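Local coordinates for protein trehalose-6-phosphate phosphatase (Cryptococcus neoformans, PDB 5DX9) that belongs to the haloacid dehalogenase (HAD) superfamily, with a Rossmann-like core that holds a magnesium ion and a smaller domain built on an antiparallel sheet, at residues K17-L22 against D203-F208; L197-P202 against P259-T264. All coordinates share one frame; numbering follows the deposited sequence.

Contact 1 of 2, residues K17-L22 against D203-F208; sequences KANKRL and DVDLIF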
ATOM      1  N   LYS A  17       9.449  23.061   0.716  1.00 55.79           N
ATOM      2  CA  LYS A  17      10.906  23.114   0.834  1.00 57.01           C
ATOM      3  C   LYS A  17      11.623  21.937   0.172  1.00 59.89           C
ATOM      4  O   LYS A  17      12.824  22.004  -0.092  1.00 59.70           O
ATOM      5  CB  LYS A  17      11.319  23.168   2.306  1.00 58.25           C
ATOM      6  CG  LYS A  17      11.144  24.517   2.984  1.00 61.24           C
ATOM      7  CD  LYS A  17      11.657  24.454   4.418  1.00 62.82           C
ATOM      8  CE  LYS A  17      11.478  25.773   5.153  1.00 65.01           C
ATOM      9  NZ  LYS A  17      11.804  25.636   6.602  1.00 63.47           N
ATOM     10  N   ALA A  18      10.888  20.858  -0.086  1.00 59.21           N
ATOM     11  CA  ALA A  18      11.493  19.604  -0.528  1.00 58.95           C
ATOM     12  C   ALA A  18      11.990  19.642  -1.972  1.00 58.92           C
ATOM     13  O   ALA A  18      11.382  20.270  -2.840  1.00 58.83           O
ATOM     14  CB  ALA A  18      10.500  18.460  -0.351  1.00 59.03           C
ATOM     15  N   ASN A  19      13.101  18.954  -2.218  1.00 61.25           N
ATOM     16  CA  ASN A  19      13.660  18.829  -3.560  1.00 62.03           C
ATOM     17  C   ASN A  19      13.048  17.658  -4.321  1.00 59.98           C
ATOM     18  O   ASN A  19      12.643  17.801  -5.474  1.00 60.35           O
ATOM     19  CB  ASN A  19      15.179  18.672  -3.492  1.00 61.71           C
ATOM     20  CG  ASN A  19      15.866  19.903  -2.929  1.00 67.30           C
ATOM     21  OD1 ASN A  19      15.482  21.036  -3.233  1.00 64.40           O
ATOM     22  ND2 ASN A  19      16.884  19.687  -2.101  1.00 67.75           N
ATOM     23  N   LYS A  20      12.987  16.499  -3.669  1.00 60.05           N
ATOM     24  CA  LYS A  20      12.352  15.325  -4.261  1.00 56.93           C
ATOM     25  C   LYS A  20      11.405  14.663  -3.267  1.00 55.44           C
ATOM     26  O   LYS A  20      11.798  14.309  -2.157  1.00 51.83           O
ATOM     27  CB  LYS A  20      13.401  14.324  -4.743  1.00 55.99           C
ATOM     28  CG  LYS A  20      12.865  13.347  -5.774  1.00 55.64           C
ATOM     29  CD  LYS A  20      13.769  13.290  -6.992  1.00 60.34           C
ATOM     30  CE  LYS A  20      13.031  12.762  -8.207  1.00 58.05           C
ATOM     31  NZ  LYS A  20      11.977  13.719  -8.658  1.00 62.14           N
ATOM     32  N   ARG A  21      10.154  14.484  -3.679  1.00 54.63           N
ATOM     33  CA  ARG A  21       9.114  14.019  -2.772  1.00 51.00           C
ATOM     34  C   ARG A  21       8.543  12.654  -3.165  1.00 52.60           C
ATOM     35  O   ARG A  21       8.090  12.456  -4.293  1.00 52.39           O
ATOM     36  CB  ARG A  21       7.994  15.059  -2.701  1.00 51.87           C
ATOM     37  CG  ARG A  21       8.486  16.440  -2.283  1.00 53.38           C
ATOM     38  CD  ARG A  21       7.345  17.428  -2.139  1.00 53.92           C
ATOM     39  NE  ARG A  21       6.801  17.814  -3.435  1.00 58.04           N
ATOM     40  CZ  ARG A  21       6.952  19.017  -3.982  1.00 57.94           C
ATOM     41  NH1 ARG A  21       7.622  19.963  -3.336  1.00 57.53           N
ATOM     42  NH2 ARG A  21       6.423  19.274  -5.171  1.00 54.91           N
ATOM     43  N   LEU A  22       8.582  11.718  -2.223  1.00 51.46           N
ATOM     44  CA  LEU A  22       7.978  10.402  -2.408  1.00 48.02           C
ATOM     45  C   LEU A  22       6.568  10.401  -1.826  1.00 48.00           C
ATOM     46  O   LEU A  22       6.388  10.525  -0.614  1.00 45.51           O
ATOM     47  CB  LEU A  22       8.839   9.319  -1.751  1.00 45.76           C
ATOM     48  CG  LEU A  22       8.551   7.860  -2.114  1.00 45.46           C
ATOM     49  CD1 LEU A  22       8.617   7.654  -3.620  1.00 50.09           C
ATOM     50  CD2 LEU A  22       9.530   6.934  -1.405  1.00 44.53           C
ATOM     51  N   ASP A 203      17.433  10.293  -3.035  1.00 52.64           N
ATOM     52  CA  ASP A 203      17.475  11.746  -2.922  1.00 52.31           C
ATOM     53  C   ASP A 203      16.184  12.309  -2.341  1.00 52.16           C
ATOM     54  O   ASP A 203      16.030  13.524  -2.211  1.00 51.87           O
ATOM     55  CB  ASP A 203      17.758  12.376  -4.287  1.00 53.42           C
ATOM     56  CG  ASP A 203      16.770  11.938  -5.350  1.00 59.46           C
ATOM     57  OD1 ASP A 203      16.509  12.738  -6.274  1.00 61.03           O
ATOM     58  OD2 ASP A 203      16.254  10.801  -5.263  1.00 55.15           O
ATOM     59  N   VAL A 204      15.255  11.423  -1.997  1.00 54.66           N
ATOM     60  CA  VAL A 204      13.995  11.830  -1.387  1.00 51.65           C
ATOM     61  C   VAL A 204      14.233  12.477  -0.026  1.00 49.33           C
ATOM     62  O   VAL A 204      14.965  11.938   0.804  1.00 48.29           O
ATOM     63  CB  VAL A 204      13.040  10.635  -1.226  1.00 50.41           C
ATOM     64  CG1 VAL A 204      11.879  10.995  -0.315  1.00 45.81           C
ATOM     65  CG2 VAL A 204      12.543  10.177  -2.581  1.00 49.82           C
ATOM     66  N   ASP A 205      13.621  13.636   0.197  1.00 50.99           N
ATOM     67  CA  ASP A 205      13.767  14.341   1.468  1.00 52.43           C
ATOM     68  C   ASP A 205      12.410  14.631   2.109  1.00 52.19           C
ATOM     69  O   ASP A 205      12.331  15.273   3.156  1.00 53.10           O
ATOM     70  CB  ASP A 205      14.558  15.642   1.277  1.00 53.95           C
ATOM     71  CG  ASP A 205      13.964  16.536   0.210  1.00 56.24           C
ATOM     72  OD1 ASP A 205      13.134  16.045  -0.580  1.00 57.83           O
ATOM     73  OD2 ASP A 205      14.330  17.731   0.157  1.00 61.25           O
ATOM     74  N   LEU A 206      11.345  14.157   1.473  1.00 50.42           N
ATOM     75  CA  LEU A 206      10.014  14.199   2.069  1.00 48.21           C
ATOM     76  C   LEU A 206       9.234  12.965   1.648  1.00 48.26           C
ATOM     77  O   LEU A 206       9.049  12.721   0.455  1.00 48.63           O
ATOM     78  CB  LEU A 206       9.255  15.460   1.660  1.00 47.51           C
ATOM     79  CG  LEU A 206       7.868  15.618   2.286  1.00 46.12           C
ATOM     80  CD1 LEU A 206       7.981  16.006   3.751  1.00 46.80           C
ATOM     81  CD2 LEU A 206       7.031  16.630   1.528  1.00 48.92           C
ATOM     82  N   ILE A 207       8.784  12.186   2.623  1.00 47.65           N
ATOM     83  CA  ILE A 207       7.970  11.015   2.329  1.00 44.11           C
ATOM     84  C   ILE A 207       6.584  11.137   2.947  1.00 44.97           C
ATOM     85  O   ILE A 207       6.445  11.372   4.147  1.00 41.35           O
ATOM     86  CB  ILE A 207       8.628   9.715   2.834  1.00 43.71           C
ATOM     87  CG1 ILE A 207       9.940   9.454   2.092  1.00 42.75           C
ATOM     88  CG2 ILE A 207       7.685   8.537   2.645  1.00 45.31           C
ATOM     89  CD1 ILE A 207      10.629   8.175   2.514  1.00 42.73           C
ATOM     90  N   PHE A 208       5.562  10.990   2.113  1.00 40.80           N
ATOM     91  CA  PHE A 208       4.199  10.875   2.605  1.00 42.34           C
ATOM     92  C   PHE A 208       3.655   9.494   2.262  1.00 43.45           C
ATOM     93  O   PHE A 208       3.820   9.016   1.141  1.00 41.81           O
ATOM     94  CB  PHE A 208       3.297  11.960   2.020  1.00 40.89           C
ATOM     95  CG  PHE A 208       1.880  11.884   2.508  1.00 42.81           C
ATOM     96  CD1 PHE A 208       1.505  12.506   3.687  1.00 42.79           C
ATOM     97  CD2 PHE A 208       0.926  11.166   1.803  1.00 44.80           C
ATOM     98  CE1 PHE A 208       0.204  12.431   4.145  1.00 40.01           C
ATOM     99  CE2 PHE A 208      -0.376  11.085   2.256  1.00 44.78           C
ATOM    100  CZ  PHE A 208      -0.737  11.717   3.432  1.00 44.44           C
TER
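The carboxylate of D205 accepts two successive backbone N-H groups from the turn that follows helix 8-17. N19 N donates to the syn lone pair of D205 OD2 at 2.9 Å and 173°, while K20 N reaches D205 OD1 at 3.1 Å from 33° out of the carboxylate plane. CG of D205 lies between its own N and carbonyl carbon (chi1 54°), and the carboxylate it carries faces these N-H groups. The same residue gives its N-H back to K20 O (3.1 Å), so both backbone and side chain of D205 bind the turn. Beyond it the chains run as parallel strands, with L22 N bonded to L206 O (2.9 Å) and F208 N to L22 O (2.9 Å). Packing is close on both faces: CB of L22 meets V204 CG1 at 3.8 Å and borders I207 CG1, and on the face of L206 its CB meets A18 CB at 3.8 Å. The solvent side is looser, for the amine K20 NZ stays 5.2 Å from D203 OD1, too far for a salt bridge. L206 faces helix 8-17 through F11, A14 and Y15. R21 salt-bridges D57, and L22 and I207 turn to M198 of helix 190-200, with strands 60-65 and 270-275 flanking the pair.

Contact 2 of 2, residues L197-P202 against P259-T264; sequences LMYENP and PDVELT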
ATOM      1  N   LEU A 197      11.063   1.435  -3.374  1.00 47.71           N
ATOM      2  CA  LEU A 197      10.940   2.815  -3.828  1.00 50.45           C
ATOM      3  C   LEU A 197      11.952   3.738  -3.151  1.00 50.77           C
ATOM      4  O   LEU A 197      12.485   4.647  -3.786  1.00 53.49           O
ATOM      5  CB  LEU A 197       9.522   3.335  -3.585  1.00 50.03           C
ATOM      6  CG  LEU A 197       8.419   2.604  -4.350  1.00 49.23           C
ATOM      7  CD1 LEU A 197       7.145   3.425  -4.359  1.00 47.86           C
ATOM      8  CD2 LEU A 197       8.876   2.292  -5.762  1.00 50.69           C
HETATM    9  N   MSE A 198      12.211   3.517  -1.866  1.00 49.59           N
HETATM   10  CA  MSE A 198      13.213   4.314  -1.163  1.00 51.57           C
HETATM   11  C   MSE A 198      14.612   4.039  -1.713  1.00 51.29           C
HETATM   12  O   MSE A 198      15.406   4.963  -1.891  1.00 51.69           O
HETATM   13  CB  MSE A 198      13.168   4.046   0.346  1.00 46.85           C
HETATM   14  CG  MSE A 198      12.053   4.796   1.070  1.00 51.03           C
HETATM   15 SE   MSE A 198      12.003   4.503   3.008  1.00 56.74          SE
HETATM   16  CE  MSE A 198      11.774   2.563   3.032  1.00 48.68           C
ATOM     17  N   TYR A 199      14.906   2.772  -1.990  1.00 49.96           N
ATOM     18  CA  TYR A 199      16.199   2.407  -2.555  1.00 52.79           C
ATOM     19  C   TYR A 199      16.388   3.044  -3.926  1.00 53.91           C
ATOM     20  O   TYR A 199      17.483   3.482  -4.270  1.00 55.39           O
ATOM     21  CB  TYR A 199      16.346   0.888  -2.659  1.00 52.21           C
ATOM     22  CG  TYR A 199      17.665   0.457  -3.261  1.00 53.72           C
ATOM     23  CD1 TYR A 199      18.784   0.268  -2.463  1.00 53.89           C
ATOM     24  CD2 TYR A 199      17.795   0.254  -4.629  1.00 53.69           C
ATOM     25  CE1 TYR A 199      19.994  -0.118  -3.006  1.00 55.55           C
ATOM     26  CE2 TYR A 199      19.003  -0.132  -5.182  1.00 56.45           C
ATOM     27  CZ  TYR A 199      20.099  -0.316  -4.366  1.00 56.56           C
ATOM     28  OH  TYR A 199      21.305  -0.701  -4.905  1.00 57.68           O
ATOM     29  N   GLU A 200      15.310   3.097  -4.704  1.00 54.31           N
ATOM     30  CA  GLU A 200      15.354   3.684  -6.037  1.00 53.86           C
ATOM     31  C   GLU A 200      15.572   5.190  -5.996  1.00 55.25           C
ATOM     32  O   GLU A 200      16.149   5.764  -6.918  1.00 55.65           O
ATOM     33  CB  GLU A 200      14.063   3.392  -6.800  1.00 55.97           C
ATOM     34  CG  GLU A 200      13.861   1.952  -7.215  1.00 52.71           C
ATOM     35  CD  GLU A 200      12.571   1.767  -7.992  1.00 60.18           C
ATOM     36  OE1 GLU A 200      12.134   0.610  -8.167  1.00 61.85           O
ATOM     37  OE2 GLU A 200      11.991   2.788  -8.426  1.00 63.54           O
ATOM     38  N   ASN A 201      15.100   5.830  -4.930  1.00 55.04           N
ATOM     39  CA  ASN A 201      15.109   7.286  -4.852  1.00 52.58           C
ATOM     40  C   ASN A 201      15.775   7.804  -3.588  1.00 53.49           C
ATOM     41  O   ASN A 201      15.109   8.346  -2.705  1.00 55.89           O
ATOM     42  CB  ASN A 201      13.684   7.821  -4.941  1.00 52.85           C
ATOM     43  CG  ASN A 201      12.971   7.357  -6.192  1.00 52.63           C
ATOM     44  OD1 ASN A 201      12.390   6.271  -6.221  1.00 52.93           O
ATOM     45  ND2 ASN A 201      13.016   8.174  -7.238  1.00 48.12           N
ATOM     46  N   PRO A 202      17.101   7.646  -3.507  1.00 55.40           N
ATOM     47  CA  PRO A 202      17.912   8.009  -2.339  1.00 53.32           C
ATOM     48  C   PRO A 202      17.964   9.512  -2.100  1.00 52.57           C
ATOM     49  O   PRO A 202      18.489   9.947  -1.077  1.00 53.95           O
ATOM     50  CB  PRO A 202      19.307   7.476  -2.694  1.00 55.31           C
ATOM     51  CG  PRO A 202      19.100   6.534  -3.835  1.00 55.70           C
ATOM     52  CD  PRO A 202      17.918   7.055  -4.579  1.00 56.26           C
ATOM     53  N   PRO A 259      24.938  -1.586  -5.263  1.00 65.86           N
ATOM     54  CA  PRO A 259      25.606  -1.004  -4.097  1.00 62.28           C
ATOM     55  C   PRO A 259      24.635  -0.626  -2.987  1.00 62.92           C
ATOM     56  O   PRO A 259      23.429  -0.532  -3.221  1.00 60.73           O
ATOM     57  CB  PRO A 259      26.262   0.247  -4.677  1.00 64.22           C
ATOM     58  CG  PRO A 259      25.293   0.689  -5.726  1.00 62.99           C
ATOM     59  CD  PRO A 259      24.704  -0.580  -6.313  1.00 66.95           C
ATOM     60  N   ASP A 260      25.165  -0.418  -1.785  1.00 63.59           N
ATOM     61  CA  ASP A 260      24.389   0.173  -0.706  1.00 60.06           C
ATOM     62  C   ASP A 260      24.209   1.650  -1.012  1.00 59.38           C
ATOM     63  O   ASP A 260      25.086   2.272  -1.610  1.00 61.67           O
ATOM     64  CB  ASP A 260      25.082  -0.019   0.644  1.00 57.39           C
ATOM     65  CG  ASP A 260      25.160  -1.472   1.059  1.00 57.88           C
ATOM     66  OD1 ASP A 260      24.934  -2.350   0.200  1.00 60.82           O
ATOM     67  OD2 ASP A 260      25.450  -1.739   2.243  1.00 60.77           O
ATOM     68  N   VAL A 261      23.080   2.217  -0.610  1.00 56.17           N
ATOM     69  CA  VAL A 261      22.825   3.623  -0.890  1.00 57.48           C
ATOM     70  C   VAL A 261      22.692   4.441   0.391  1.00 58.69           C
ATOM     71  O   VAL A 261      22.248   3.935   1.422  1.00 57.65           O
ATOM     72  CB  VAL A 261      21.554   3.805  -1.738  1.00 57.00           C
ATOM     73  CG1 VAL A 261      20.317   3.705  -0.865  1.00 57.11           C
ATOM     74  CG2 VAL A 261      21.586   5.142  -2.448  1.00 59.15           C
ATOM     75  N   GLU A 262      23.095   5.705   0.321  1.00 58.49           N
ATOM     76  CA  GLU A 262      22.871   6.638   1.417  1.00 58.97           C
ATOM     77  C   GLU A 262      21.565   7.385   1.203  1.00 59.23           C
ATOM     78  O   GLU A 262      21.398   8.079   0.200  1.00 61.25           O
ATOM     79  CB  GLU A 262      24.026   7.630   1.541  1.00 63.19           C
ATOM     80  CG  GLU A 262      25.088   7.230   2.545  1.00 65.53           C
ATOM     81  CD  GLU A 262      26.072   8.351   2.820  1.00 73.57           C
ATOM     82  OE1 GLU A 262      27.260   8.051   3.072  1.00 75.80           O
ATOM     83  OE2 GLU A 262      25.655   9.530   2.790  1.00 70.24           O
ATOM     84  N   LEU A 263      20.637   7.240   2.144  1.00 59.46           N
ATOM     85  CA  LEU A 263      19.342   7.902   2.036  1.00 59.66           C
ATOM     86  C   LEU A 263      19.419   9.350   2.505  1.00 55.48           C
ATOM     87  O   LEU A 263      20.106   9.666   3.474  1.00 56.55           O
ATOM     88  CB  LEU A 263      18.281   7.149   2.843  1.00 54.44           C
ATOM     89  CG  LEU A 263      18.009   5.706   2.419  1.00 55.83           C
ATOM     90  CD1 LEU A 263      16.862   5.117   3.232  1.00 55.83           C
ATOM     91  CD2 LEU A 263      17.711   5.638   0.929  1.00 51.52           C
ATOM     92  N   THR A 264      18.704  10.226   1.808  1.00 53.67           N
ATOM     93  CA  THR A 264      18.643  11.632   2.180  1.00 52.70           C
ATOM     94  C   THR A 264      17.593  11.854   3.262  1.00 54.09           C
ATOM     95  O   THR A 264      17.721  12.749   4.097  1.00 51.91           O
ATOM     96  CB  THR A 264      18.316  12.518   0.963  1.00 53.80           C
ATOM     97  OG1 THR A 264      19.339  12.366  -0.028  1.00 54.55           O
ATOM     98  CG2 THR A 264      18.208  13.982   1.373  1.00 49.44           C
TER
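The Y199 ring presents its hydroxyl edge to P259, whose carbonyl oxygen lies near the ring plane and accepts a hydrogen bond from Y199 OH at 2.7 Å. This donor sits in the P259 carbonyl plane, and the side chains of the two residues cross at about a right angle. Further back along the ring, CD1 of Y199 meets V261 CG1 obliquely at 4.1 Å; M240, P242 and L258 also touch this side chain. The pyrrolidine ring of P202 brings CB and CG toward V261 CG2, though the modelled closeness there is doubtful. P202 CB also approaches E262 O at 3.6 Å. Segment 259-264 contributes strand 261-263 of a two-stranded antiparallel ribbon, completed by strand 238-240, which thus leans against the C-terminal end of helix 190-200 in the HAD core. L263 reaches back to that helix end, its CD2 lying 3.7 Å from M198 O. Past the helix, P202 O takes two bonds from T264, from OG1 at 2.8 Å and from N at 2.9 Å. The T264 torsion (chi1 -61°) sets OG1 beside its own N, which lets both donors share one acceptor; the hydroxyl comes in the carbonyl plane, the N-H tilted 23° from it.

Overall arrangement
Contacts 1 and 2 lie on the same side of the chain's centre, their centres 12 Å apart, and the chain runs directly from P202 into D203. They touch through T264, whose CB comes 3.4 Å from V204 O, and through I207 CD1, 3.9 Å from M198 CG. Contact 1 brings two central strands together at their N-terminal ends, and contact 2 joins the end of the preceding helix to the ribbon outside that sheet. Both strands of contact 1 lead on to the metal site: N26 and D28 follow strand 21-25, and D212 follows strand 206-211. The magnesium ion is about 13 Å from the F208 side chain, and 6-O-phosphono-alpha-D-glucopyranose about 14 Å.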